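Local structure of putative carboxylesterase (Lactobacillus plantarum WCFS1, 3BJR) at residues A[25-29]-A[30-34]; A[103-106]-A[107-111]; A[153-157]-A[158-162]. The protein probably hydrolyses carboxylic ester bonds, as a putative carboxylesterase of the alpha/beta-hydrolase type. All blocks are in the same frame, centred on the assembly; numbering follows the deposited sequence. Where two conformers were deposited one is given.

Contact 1: A[25-29]-A[30-34]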
loop_
_atom_site.group_PDB
_atom_site.type_symbol
_atom_site.label_atom_id
_atom_site.label_comp_id
_atom_site.label_asym_id
_atom_site.label_seq_id
_atom_site.Cartn_x
_atom_site.Cartn_y
_atom_site.Cartn_z
ATOM N N GLN A 25 -34.793 -0.641 5.616
ATOM C CA GLN A 25 -35.195 -1.942 6.083
ATOM C C GLN A 25 -34.558 -2.230 7.445
ATOM O O GLN A 25 -33.329 -2.234 7.547
ATOM C CB GLN A 25 -34.625 -2.939 5.072
ATOM C CG GLN A 25 -34.936 -4.355 5.341
ATOM C CD GLN A 25 -36.274 -4.687 4.826
ATOM O OE1 GLN A 25 -36.444 -4.830 3.610
ATOM N NE2 GLN A 25 -37.259 -4.793 5.730
ATOM N N LYS A 26 -35.367 -2.465 8.471
ATOM C CA LYS A 26 -34.853 -2.874 9.775
ATOM C C LYS A 26 -34.521 -4.355 9.648
ATOM O O LYS A 26 -35.220 -5.095 9.026
ATOM C CB LYS A 26 -35.874 -2.641 10.898
ATOM C CG LYS A 26 -35.348 -3.000 12.320
ATOM C CD LYS A 26 -36.549 -3.249 13.312
ATOM C CE LYS A 26 -36.153 -4.063 14.583
ATOM N NZ LYS A 26 -35.610 -5.456 14.280
ATOM N N LEU A 27 -33.412 -4.782 10.216
ATOM C CA LEU A 27 -32.996 -6.160 10.103
ATOM C C LEU A 27 -33.662 -6.919 11.229
ATOM O O LEU A 27 -34.036 -6.348 12.233
ATOM C CB LEU A 27 -31.461 -6.261 10.101
ATOM C CG LEU A 27 -30.777 -5.593 8.905
ATOM C CD1 LEU A 27 -29.298 -5.405 9.138
ATOM C CD2 LEU A 27 -31.059 -6.401 7.614
ATOM N N THR A 28 -33.852 -8.213 11.034
ATOM C CA THR A 28 -34.533 -9.040 11.994
ATOM C C THR A 28 -33.656 -9.375 13.171
ATOM O O THR A 28 -32.471 -9.613 12.996
ATOM C CB THR A 28 -35.005 -10.348 11.319
ATOM O OG1 THR A 28 -36.053 -10.023 10.397
ATOM C CG2 THR A 28 -35.550 -11.377 12.350
ATOM N N ALA A 29 -34.269 -9.401 14.360
ATOM C CA ALA A 29 -33.626 -9.742 15.635
ATOM C C ALA A 29 -32.463 -8.819 15.989
ATOM O O ALA A 29 -31.492 -9.249 16.603
ATOM C CB ALA A 29 -33.180 -11.220 15.635
ATOM N N THR A 30 -32.573 -7.554 15.600
ATOM C CA THR A 30 -31.555 -6.575 15.853
ATOM C C THR A 30 -32.140 -5.178 15.709
ATOM O O THR A 30 -33.219 -4.986 15.089
ATOM C CB THR A 30 -30.352 -6.756 14.883
ATOM O OG1 THR A 30 -29.360 -5.778 15.187
ATOM C CG2 THR A 30 -30.782 -6.663 13.390
ATOM N N CYS A 31 -31.482 -4.194 16.308
ATOM C CA CYS A 31 -31.916 -2.815 16.143
ATOM C C CYS A 31 -31.246 -2.268 14.880
ATOM O O CYS A 31 -31.606 -1.199 14.391
ATOM C CB CYS A 31 -31.532 -1.976 17.350
ATOM S SG CYS A 31 -29.772 -1.890 17.565
ATOM N N ALA A 32 -30.287 -3.007 14.334
ATOM C CA ALA A 32 -29.590 -2.575 13.127
ATOM C C ALA A 32 -30.587 -2.326 11.989
ATOM O O ALA A 32 -31.620 -2.997 11.876
ATOM C CB ALA A 32 -28.532 -3.565 12.730
ATOM N N GLN A 33 -30.232 -1.357 11.158
ATOM C CA GLN A 33 -31.028 -1.006 10.023
ATOM C C GLN A 33 -30.136 -0.895 8.824
ATOM O O GLN A 33 -28.898 -0.791 8.925
ATOM C CB GLN A 33 -31.792 0.284 10.272
ATOM C CG GLN A 33 -32.726 0.140 11.438
ATOM C CD GLN A 33 -33.751 1.203 11.488
ATOM O OE1 GLN A 33 -33.465 2.357 11.201
ATOM N NE2 GLN A 33 -34.962 0.829 11.864
ATOM N N LEU A 34 -30.779 -1.064 7.683
ATOM C CA LEU A 34 -30.113 -0.948 6.405
ATOM C C LEU A 34 -30.798 0.087 5.521
ATOM O O LEU A 34 -32.025 0.180 5.488
ATOM C CB LEU A 34 -30.144 -2.319 5.749
ATOM C CG LEU A 34 -29.273 -2.729 4.586
ATOM C CD1 LEU A 34 -27.805 -2.681 4.953
ATOM C CD2 LEU A 34 -29.741 -4.142 4.176
#
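L27 overlaps A32 and L34 at the closed end of a beta hairpin, its CD1 branch reaching CB of A32 and its CD2 branch meeting CD2 of L34 at 4.3 Å. Closer to the turn, CB of L27 presses on CG2 of T30 at 3.4 Å, a tight carbon pair. With OG1 of T30 anti to the backbone N (chi1 -179°), CG2 falls between N and the carbonyl carbon, on the side where L27 CB lies. OG1 accepts from the backbone N of A32 at 3.0 Å, an ST turn, and also bonds to D104 of helix 100-114.

K26 works on the other side of the hairpin. Its chain bends at the last torsion and brings NZ to 2.6 Å from O of T30, in the plane of that carbonyl, and to 2.7 Å from O of L27. One ammonium thus grips a carbonyl at each end of the type II turn L27 to T30, where A29 adopts positive phi with only a small methyl to accommodate. The backbones join through Q25 and L34, a hydrogen-bonded antiparallel pair, and L27 N gives a nearly straight bond (174°) to O of A32.

The hairpin forms one edge of the sheet within this chain: strand 33-38 lies beside strand 82-87, L27 touching L86 and L34 touching F84, while Q25 and L27 also touch L111 of helix 100-114.

Contact 2: A[103-106]-A[107-111]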
loop_
_atom_site.group_PDB
_atom_site.type_symbol
_atom_site.label_atom_id
_atom_site.label_comp_id
_atom_site.label_asym_id
_atom_site.label_seq_id
_atom_site.Cartn_x
_atom_site.Cartn_y
_atom_site.Cartn_z
ATOM N N LEU A 103 -22.388 -9.601 13.388
ATOM C CA LEU A 103 -23.579 -10.373 13.146
ATOM C C LEU A 103 -24.557 -9.535 12.312
ATOM O O LEU A 103 -25.087 -10.032 11.329
ATOM C CB LEU A 103 -24.216 -10.788 14.460
ATOM C CG LEU A 103 -23.424 -11.749 15.331
ATOM C CD1 LEU A 103 -24.237 -12.057 16.571
ATOM C CD2 LEU A 103 -23.051 -13.035 14.585
ATOM N N ASP A 104 -24.750 -8.268 12.686
ATOM C CA ASP A 104 -25.611 -7.335 11.928
ATOM C C ASP A 104 -25.199 -7.280 10.443
ATOM O O ASP A 104 -26.044 -7.198 9.564
ATOM C CB ASP A 104 -25.534 -5.906 12.519
ATOM C CG ASP A 104 -26.241 -5.751 13.854
ATOM O OD1 ASP A 104 -27.162 -6.541 14.154
ATOM O OD2 ASP A 104 -25.913 -4.767 14.577
ATOM N N LEU A 105 -23.896 -7.247 10.180
ATOM C CA LEU A 105 -23.372 -7.225 8.795
ATOM C C LEU A 105 -23.784 -8.530 8.077
ATOM O O LEU A 105 -24.180 -8.508 6.908
ATOM C CB LEU A 105 -21.869 -7.042 8.777
ATOM C CG LEU A 105 -21.144 -7.126 7.426
ATOM C CD1 LEU A 105 -21.857 -6.233 6.389
ATOM C CD2 LEU A 105 -19.640 -6.817 7.550
ATOM N N GLY A 106 -23.717 -9.660 8.782
ATOM C CA GLY A 106 -24.172 -10.937 8.238
ATOM C C GLY A 106 -25.661 -10.903 7.869
ATOM O O GLY A 106 -26.084 -11.396 6.804
ATOM N N ARG A 107 -26.460 -10.323 8.752
ATOM C CA ARG A 107 -27.893 -10.210 8.515
ATOM C C ARG A 107 -28.142 -9.401 7.239
ATOM O O ARG A 107 -29.033 -9.715 6.449
ATOM C CB ARG A 107 -28.568 -9.556 9.711
ATOM C CG ARG A 107 -28.449 -10.342 11.016
ATOM C CD ARG A 107 -29.167 -9.639 12.152
ATOM N NE ARG A 107 -29.153 -10.427 13.391
ATOM C CZ ARG A 107 -28.391 -10.206 14.465
ATOM N NH1 ARG A 107 -27.563 -9.168 14.544
ATOM N NH2 ARG A 107 -28.519 -11.013 15.519
ATOM N N ALA A 108 -27.332 -8.367 7.048
ATOM C CA ALA A 108 -27.414 -7.492 5.885
ATOM C C ALA A 108 -27.029 -8.206 4.589
ATOM O O ALA A 108 -27.719 -8.080 3.589
ATOM C CB ALA A 108 -26.538 -6.213 6.125
ATOM N N VAL A 109 -25.924 -8.958 4.605
ATOM C CA VAL A 109 -25.458 -9.727 3.434
ATOM C C VAL A 109 -26.509 -10.781 3.056
ATOM O O VAL A 109 -26.871 -10.929 1.905
ATOM C CB VAL A 109 -24.044 -10.381 3.679
ATOM C CG1 VAL A 109 -23.636 -11.309 2.489
ATOM C CG2 VAL A 109 -23.011 -9.298 3.953
ATOM N N ASN A 110 -27.011 -11.494 4.042
ATOM C CA ASN A 110 -28.024 -12.475 3.820
ATOM C C ASN A 110 -29.308 -11.877 3.177
ATOM O O ASN A 110 -29.883 -12.473 2.299
ATOM C CB ASN A 110 -28.392 -13.121 5.158
ATOM C CG ASN A 110 -29.348 -14.262 5.009
ATOM O OD1 ASN A 110 -29.215 -15.078 4.117
ATOM N ND2 ASN A 110 -30.261 -14.382 5.941
ATOM N N LEU A 111 -29.746 -10.716 3.631
ATOM C CA LEU A 111 -30.930 -10.047 3.098
ATOM C C LEU A 111 -30.672 -9.660 1.672
ATOM O O LEU A 111 -31.540 -9.809 0.839
ATOM C CB LEU A 111 -31.227 -8.793 3.894
ATOM C CG LEU A 111 -32.514 -8.004 3.604
ATOM C CD1 LEU A 111 -33.694 -8.756 4.131
ATOM C CD2 LEU A 111 -32.428 -6.634 4.234
#
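D104 and R107 form a salt bridge three residues apart along one helix, with NH1 of R107 at 2.7 Å from OD1 of D104. The carboxylate approaches the guanidinium at its edge, near the plane of that group, but the two planes are turned 49° apart and the N-H...O angle is 120°, which makes the hydrogen bond a weak one. CG of R107 lies beside the backbone N (chi1 -62°) and the chain runs extended to NE, carrying the guanidinium back along the helix.

The carboxylate has further partners, the strongest of them T30: OD1 bonds to its hydroxyl and OD2 to that of T89. Both oxygens of a buried acid are therefore satisfied, and R107 probably contributes charge more than directional bonding.

Backbone polar groups are met by regular i to i+4 bonds. R107 N reaches O of L103 at 2.9 Å, A108 N reaches O of D104 at 3.1 Å, and the next two amides, of V109 and N110, use O of L105 and of G106. The apolar side is lined by L105, whose CD1 lies 4.1 Å from CG2 of V109; branched aliphatic groups suit this side, where L105 touches V56 and V109 touches I54 of the sheet.

The chemistry implies a buried aspartate held by two hydroxyls, with a nearby arginine that would tend to favour its charged form.

Contact 3: A[153-157]-A[158-162]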
loop_
_atom_site.group_PDB
_atom_site.type_symbol
_atom_site.label_atom_id
_atom_site.label_comp_id
_atom_site.label_asym_id
_atom_site.label_seq_id
_atom_site.Cartn_x
_atom_site.Cartn_y
_atom_site.Cartn_z
ATOM N N LEU A 153 -26.054 -16.873 13.571
ATOM C CA LEU A 153 -27.293 -16.516 12.874
ATOM C C LEU A 153 -28.086 -17.724 12.417
ATOM O O LEU A 153 -29.235 -17.592 12.025
ATOM C CB LEU A 153 -26.978 -15.660 11.651
ATOM C CG LEU A 153 -26.327 -14.327 11.946
ATOM C CD1 LEU A 153 -26.102 -13.646 10.654
ATOM C CD2 LEU A 153 -27.191 -13.482 12.897
ATOM N N ASN A 154 -27.464 -18.900 12.468
ATOM C CA ASN A 154 -28.056 -20.111 11.980
ATOM C C ASN A 154 -28.470 -19.899 10.529
ATOM O O ASN A 154 -29.619 -20.116 10.156
ATOM C CB ASN A 154 -29.218 -20.549 12.878
ATOM C CG ASN A 154 -29.735 -21.904 12.517
ATOM O OD1 ASN A 154 -28.968 -22.762 12.077
ATOM N ND2 ASN A 154 -31.040 -22.114 12.689
ATOM N N VAL A 155 -27.512 -19.455 9.728
ATOM C CA VAL A 155 -27.690 -19.191 8.310
ATOM C C VAL A 155 -26.585 -19.985 7.634
ATOM O O VAL A 155 -25.483 -20.091 8.172
ATOM C CB VAL A 155 -27.587 -17.666 7.992
ATOM C CG1 VAL A 155 -27.363 -17.374 6.470
ATOM C CG2 VAL A 155 -28.813 -16.945 8.551
ATOM N N THR A 156 -26.866 -20.504 6.447
ATOM C CA THR A 156 -25.889 -21.300 5.730
ATOM C C THR A 156 -24.726 -20.404 5.385
ATOM O O THR A 156 -24.922 -19.233 5.035
ATOM C CB THR A 156 -26.446 -21.898 4.425
ATOM O OG1 THR A 156 -26.750 -20.838 3.517
ATOM C CG2 THR A 156 -27.689 -22.726 4.699
ATOM N N PRO A 157 -23.502 -20.925 5.513
ATOM C CA PRO A 157 -22.377 -20.075 5.181
ATOM C C PRO A 157 -22.406 -19.380 3.809
ATOM O O PRO A 157 -21.983 -18.243 3.697
ATOM C CB PRO A 157 -21.194 -21.055 5.226
ATOM C CG PRO A 157 -21.564 -22.046 6.189
ATOM C CD PRO A 157 -23.042 -22.242 5.992
ATOM N N ALA A 158 -22.875 -20.074 2.784
ATOM C CA ALA A 158 -22.900 -19.565 1.418
ATOM C C ALA A 158 -23.687 -18.264 1.307
ATOM O O ALA A 158 -23.336 -17.375 0.529
ATOM C CB ALA A 158 -23.478 -20.631 0.494
HETATM N N MSE A 159 -24.709 -18.133 2.144
HETATM C CA MSE A 159 -25.580 -16.964 2.120
HETATM C C MSE A 159 -24.926 -15.729 2.725
HETATM O O MSE A 159 -25.321 -14.610 2.424
HETATM C CB MSE A 159 -26.906 -17.274 2.834
HETATM C CG MSE A 159 -27.862 -18.261 2.021
HETATM SE SE MSE A 159 -28.479 -17.447 0.397
HETATM C CE MSE A 159 -29.758 -16.172 1.026
ATOM N N LEU A 160 -23.896 -15.950 3.544
ATOM C CA LEU A 160 -23.170 -14.896 4.244
ATOM C C LEU A 160 -21.845 -14.523 3.568
ATOM O O LEU A 160 -21.122 -13.611 4.019
ATOM C CB LEU A 160 -22.882 -15.389 5.684
ATOM C CG LEU A 160 -24.115 -15.658 6.540
ATOM C CD1 LEU A 160 -23.726 -16.476 7.767
ATOM C CD2 LEU A 160 -24.886 -14.386 6.906
ATOM N N LYS A 161 -21.528 -15.172 2.466
ATOM C CA LYS A 161 -20.221 -14.941 1.850
ATOM C C LYS A 161 -20.001 -13.517 1.411
ATOM O O LYS A 161 -20.835 -12.972 0.691
ATOM C CB LYS A 161 -19.988 -15.897 0.677
ATOM C CG LYS A 161 -18.576 -15.846 0.067
ATOM C CD LYS A 161 -18.407 -16.958 -0.933
ATOM C CE LYS A 161 -17.046 -16.956 -1.575
ATOM N NZ LYS A 161 -16.931 -18.064 -2.572
ATOM N N PRO A 162 -18.890 -12.881 1.873
ATOM C CA PRO A 162 -18.550 -11.593 1.279
ATOM C C PRO A 162 -17.731 -11.888 0.039
ATOM O O PRO A 162 -16.695 -12.511 0.112
ATOM C CB PRO A 162 -17.713 -10.913 2.336
ATOM C CG PRO A 162 -17.025 -12.070 3.117
ATOM C CD PRO A 162 -17.948 -13.271 2.946
#
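This is a local contact round the turn that follows helix 133-153 and leads into a short, weakly bonded helix around 158-160, at the surface of the protein. The long helix ends in a Schellman motif with N154, at positive phi, as its C-prime residue and V155 N bonded back to O of A150. The V155 side chain then points toward the residues 158-162. With CG1 anti to the backbone N (chi1 164°), that methyl meets CB of M159, a selenomethionine, and CG of L160, each at 3.7 Å. The V155 and M159 side chains cross at about a right angle, whereas L160 runs obliquely past V155 and on to L153, its CD2 lying 4.0 Å from CD1 of L153. A leucine fits here because its two branches cover V155 while one of them also reaches L153.

The backbone turns tightly. M159 N bonds to O of T156 at 3.1 Å and L160 N to O of P157 at 3.0 Å, both i to i+3, with each donor standing well above the carbonyl plane. P157 suits the opening of such a turn, since it has no N-H that would need a partner.

Shortened to an alanine, L160 would probably no longer span V155 and L153, leaving a gap where its isobutyl group now bridges them.

Around the contact, L160 also packs on V149 and A150 of helix 133-153, and its O bonds to Y141 there; helix 100-114 lies alongside, with N110 touching V155 and M159 and R113 bonding to O of M159 and of K161.

How the contacts relate
Along the chain the three contacts come in order, and helix 100-114 stands between the other two. Contact 1 closes the edge hairpin of strands 21-26 and 33-38; its centre lies about 9 Å from that of contact 2, and O of T28 packs against CD of R107 there. Contact 3, at the end of helix 133-153 and the turn after it, is centred about 8 Å from contact 2, where CD2 of L160 lies 3.2 Å from O of G106, a place without a side chain in the way. Contacts 1 and 3 do not touch, their centres being about 17 Å apart. The helix therefore joins the edge of the central sheet to helix 133-153 and the short helix after it.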